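Local structure of beta-Ala-His dipeptidase (Homo sapiens, 3DLJ) at residues Ser260-Pro271 with Thr369-Ser377. The protein hydrolyses Xaa-His dipeptides, above all carnosine and anserine, as a secreted, homodimeric zinc metallopeptidase of the M20A family. Residues are numbered along the deposited sequence; the frame is centred on the assembly and turned at random.
Sequences SLVDSSGHILVP and TRHLEDVFS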
loop_
_atom_site.group_PDB
_atom_site.type_symbol
_atom_site.label_atom_id
_atom_site.label_comp_id
_atom_site.label_asym_id
_atom_site.label_seq_id
_atom_site.Cartn_x
_atom_site.Cartn_y
_atom_site.Cartn_z
ATOM N N SER A 260 -18.119 17.243 -12.204
ATOM C CA SER A 260 -19.204 17.527 -11.267
ATOM C C SER A 260 -18.924 17.031 -9.827
ATOM O O SER A 260 -19.755 17.193 -8.947
ATOM C CB SER A 260 -20.486 16.855 -11.787
ATOM O OG SER A 260 -20.478 15.459 -11.454
ATOM N N LEU A 261 -17.754 16.428 -9.613
ATOM C CA LEU A 261 -17.454 15.656 -8.401
ATOM C C LEU A 261 -16.787 16.427 -7.265
ATOM O O LEU A 261 -17.055 16.152 -6.103
ATOM C CB LEU A 261 -16.592 14.426 -8.750
ATOM C CG LEU A 261 -17.257 13.295 -9.558
ATOM C CD1 LEU A 261 -16.194 12.379 -10.156
ATOM C CD2 LEU A 261 -18.314 12.495 -8.777
ATOM N N VAL A 262 -15.911 17.372 -7.606
ATOM C CA VAL A 262 -15.067 18.054 -6.628
ATOM C C VAL A 262 -14.842 19.507 -7.082
ATOM O O VAL A 262 -14.825 19.801 -8.281
ATOM C CB VAL A 262 -13.718 17.273 -6.403
ATOM C CG1 VAL A 262 -12.834 17.270 -7.659
ATOM C CG2 VAL A 262 -12.938 17.809 -5.204
ATOM N N ASP A 263 -14.698 20.441 -6.153
ATOM C CA ASP A 263 -14.439 21.811 -6.605
ATOM C C ASP A 263 -12.953 22.188 -6.515
ATOM O O ASP A 263 -12.114 21.343 -6.150
ATOM C CB ASP A 263 -15.396 22.812 -5.950
ATOM C CG ASP A 263 -15.086 23.080 -4.487
ATOM O OD1 ASP A 263 -14.018 22.671 -3.988
ATOM O OD2 ASP A 263 -15.922 23.732 -3.829
ATOM N N SER A 264 -12.617 23.435 -6.860
ATOM C CA SER A 264 -11.198 23.845 -6.857
ATOM C C SER A 264 -10.538 23.857 -5.465
ATOM O O SER A 264 -9.316 23.827 -5.365
ATOM C CB SER A 264 -10.974 25.179 -7.593
ATOM O OG SER A 264 -11.760 26.237 -7.045
ATOM N N SER A 265 -11.334 23.862 -4.395
ATOM C CA SER A 265 -10.775 23.772 -3.035
ATOM C C SER A 265 -10.636 22.341 -2.488
ATOM O O SER A 265 -10.266 22.139 -1.329
ATOM C CB SER A 265 -11.597 24.618 -2.092
ATOM O OG SER A 265 -11.681 25.919 -2.641
ATOM N N GLY A 266 -10.902 21.349 -3.323
ATOM C CA GLY A 266 -10.865 19.977 -2.865
ATOM C C GLY A 266 -12.173 19.483 -2.252
ATOM O O GLY A 266 -12.299 18.297 -1.925
ATOM N N HIS A 267 -13.146 20.375 -2.121
ATOM C CA HIS A 267 -14.410 20.048 -1.479
ATOM C C HIS A 267 -15.254 19.206 -2.427
ATOM O O HIS A 267 -15.479 19.582 -3.589
ATOM C CB HIS A 267 -15.140 21.326 -1.050
ATOM C CG HIS A 267 -16.579 21.122 -0.701
ATOM N ND1 HIS A 267 -16.984 20.621 0.518
ATOM C CD2 HIS A 267 -17.713 21.373 -1.400
ATOM C CE1 HIS A 267 -18.300 20.544 0.543
ATOM N NE2 HIS A 267 -18.769 21.007 -0.601
ATOM N N ILE A 268 -15.688 18.054 -1.915
ATOM C CA ILE A 268 -16.440 17.078 -2.684
ATOM C C ILE A 268 -17.907 17.500 -2.832
ATOM O O ILE A 268 -18.577 17.785 -1.860
ATOM C CB ILE A 268 -16.360 15.661 -2.051
ATOM C CG1 ILE A 268 -14.900 15.224 -1.849
ATOM C CG2 ILE A 268 -17.163 14.644 -2.916
ATOM C CD1 ILE A 268 -14.696 14.023 -0.899
ATOM N N LEU A 269 -18.388 17.465 -4.067
ATOM C CA LEU A 269 -19.700 17.996 -4.433
ATOM C C LEU A 269 -20.847 16.975 -4.465
ATOM O O LEU A 269 -21.995 17.351 -4.690
ATOM C CB LEU A 269 -19.596 18.749 -5.780
ATOM C CG LEU A 269 -18.704 20.016 -5.790
ATOM C CD1 LEU A 269 -18.531 20.607 -7.206
ATOM C CD2 LEU A 269 -19.253 21.101 -4.837
ATOM N N VAL A 270 -20.547 15.695 -4.245
ATOM C CA VAL A 270 -21.584 14.659 -4.152
ATOM C C VAL A 270 -22.432 14.929 -2.908
ATOM O O VAL A 270 -21.883 14.969 -1.803
ATOM C CB VAL A 270 -20.937 13.234 -4.082
ATOM C CG1 VAL A 270 -21.997 12.154 -3.803
ATOM C CG2 VAL A 270 -20.114 12.948 -5.363
ATOM N N PRO A 271 -23.754 15.170 -3.076
ATOM C CA PRO A 271 -24.592 15.373 -1.871
ATOM C C PRO A 271 -24.636 14.164 -0.916
ATOM O O PRO A 271 -24.698 13.007 -1.369
ATOM C CB PRO A 271 -25.984 15.692 -2.438
ATOM C CG PRO A 271 -25.712 16.179 -3.881
ATOM C CD PRO A 271 -24.527 15.345 -4.328
ATOM N N THR A 369 -23.716 7.339 -7.095
ATOM C CA THR A 369 -24.489 6.860 -8.225
ATOM C C THR A 369 -25.594 7.836 -8.541
ATOM O O THR A 369 -25.660 8.304 -9.675
ATOM C CB THR A 369 -25.001 5.434 -7.996
ATOM O OG1 THR A 369 -23.867 4.622 -7.697
ATOM C CG2 THR A 369 -25.679 4.889 -9.250
ATOM N N ARG A 370 -26.404 8.187 -7.535
ATOM C CA ARG A 370 -27.511 9.140 -7.679
ATOM C C ARG A 370 -27.041 10.472 -8.205
ATOM O O ARG A 370 -27.678 11.057 -9.091
ATOM C CB ARG A 370 -28.237 9.368 -6.347
ATOM C CG ARG A 370 -29.345 8.362 -6.048
ATOM N N HIS A 371 -25.934 10.961 -7.656
ATOM C CA HIS A 371 -25.365 12.203 -8.122
ATOM C C HIS A 371 -25.056 12.130 -9.621
ATOM O O HIS A 371 -25.488 12.996 -10.391
ATOM C CB HIS A 371 -24.135 12.577 -7.290
ATOM C CG HIS A 371 -23.360 13.726 -7.848
ATOM N ND1 HIS A 371 -23.762 15.037 -7.701
ATOM C CD2 HIS A 371 -22.215 13.760 -8.569
ATOM C CE1 HIS A 371 -22.896 15.829 -8.306
ATOM N NE2 HIS A 371 -21.947 15.078 -8.834
ATOM N N LEU A 372 -24.345 11.084 -10.030
ATOM C CA LEU A 372 -23.941 10.925 -11.425
ATOM C C LEU A 372 -25.119 10.794 -12.397
ATOM O O LEU A 372 -25.105 11.428 -13.455
ATOM C CB LEU A 372 -22.926 9.777 -11.576
ATOM C CG LEU A 372 -21.543 10.067 -10.965
ATOM C CD1 LEU A 372 -20.658 8.823 -10.942
ATOM C CD2 LEU A 372 -20.822 11.231 -11.661
ATOM N N GLU A 373 -26.117 9.975 -12.025
ATOM C CA GLU A 373 -27.403 9.868 -12.727
ATOM C C GLU A 373 -28.096 11.209 -12.856
ATOM O O GLU A 373 -28.588 11.548 -13.929
ATOM C CB GLU A 373 -28.341 8.859 -12.034
ATOM C CG GLU A 373 -27.841 7.430 -12.183
ATOM C CD GLU A 373 -28.581 6.381 -11.332
ATOM O OE1 GLU A 373 -29.430 6.714 -10.463
ATOM O OE2 GLU A 373 -28.284 5.195 -11.550
ATOM N N ASP A 374 -28.136 11.989 -11.782
ATOM C CA ASP A 374 -28.749 13.315 -11.862
ATOM C C ASP A 374 -28.005 14.266 -12.830
ATOM O O ASP A 374 -28.640 14.987 -13.615
ATOM C CB ASP A 374 -28.933 13.924 -10.465
ATOM C CG ASP A 374 -30.116 13.305 -9.699
ATOM O OD1 ASP A 374 -30.876 12.495 -10.281
ATOM O OD2 ASP A 374 -30.304 13.630 -8.503
ATOM N N VAL A 375 -26.675 14.259 -12.796
ATOM C CA VAL A 375 -25.896 15.069 -13.738
ATOM C C VAL A 375 -26.113 14.588 -15.172
ATOM O O VAL A 375 -26.347 15.388 -16.080
ATOM C CB VAL A 375 -24.383 15.084 -13.392
ATOM C CG1 VAL A 375 -23.536 15.721 -14.542
ATOM C CG2 VAL A 375 -24.158 15.806 -12.070
ATOM N N PHE A 376 -25.996 13.283 -15.381
ATOM C CA PHE A 376 -26.161 12.720 -16.712
ATOM C C PHE A 376 -27.556 12.978 -17.307
ATOM O O PHE A 376 -27.685 13.325 -18.484
ATOM C CB PHE A 376 -25.879 11.230 -16.694
ATOM C CG PHE A 376 -25.786 10.622 -18.054
ATOM C CD1 PHE A 376 -24.693 10.894 -18.878
ATOM C CD2 PHE A 376 -26.803 9.764 -18.523
ATOM C CE1 PHE A 376 -24.596 10.317 -20.130
ATOM C CE2 PHE A 376 -26.721 9.192 -19.773
ATOM C CZ PHE A 376 -25.609 9.461 -20.580
ATOM N N SER A 377 -28.592 12.820 -16.497
ATOM C CA SER A 377 -29.943 12.942 -17.026
ATOM C C SER A 377 -30.219 14.373 -17.520
ATOM O O SER A 377 -30.865 14.544 -18.547
ATOM C CB SER A 377 -30.988 12.430 -16.026
ATOM O OG SER A 377 -31.491 13.485 -15.232
#
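H371 extends its imidazole from helix 361-377 with CG anti to the backbone N (chi1 171°), and S260 turns its hydroxyl between its own backbone N and carbonyl carbon; together these torsions bring NE2 of H371 to OG of S260, and the main-chain O of S260 lies within reach of the same N-H. The contact belongs to the smaller alpha/beta domain, which corresponds to the dimerisation domain of M20 peptidases: here a loop following helix 250-258 packs on helix 361-377, away from the two-zinc centre. NE2 of H371 donates to OG of S260 at 3.0 Å, with the hydroxyl tilted 28° out of the ring plane, and makes a second, weak bond to O of S260, bent to 131° at the hydrogen. OG of S260 is also hydrogen-bonded to L257 O, so the serine ties the imidazole back to the end of helix 250-258. CA of V270 lies over one ring face in a CH-pi contact, 4.3 Å from the centroid. V375, one turn on in H371's helix, places CG2 near the rim of the opposite face, where it also touches OG of S260 at 3.7 Å. CG2 of V270 adds a contact at CD2 of H371 (3.9 Å). Deeper in, the side chains of L261 and L372 cross at about a right angle, meeting CD2 to CD2 at 4.0 Å, and both rest on F351 of strand 346-355. CD of P271 meets the H371 ring obliquely at ND1, 3.5 Å away, on the V270 side.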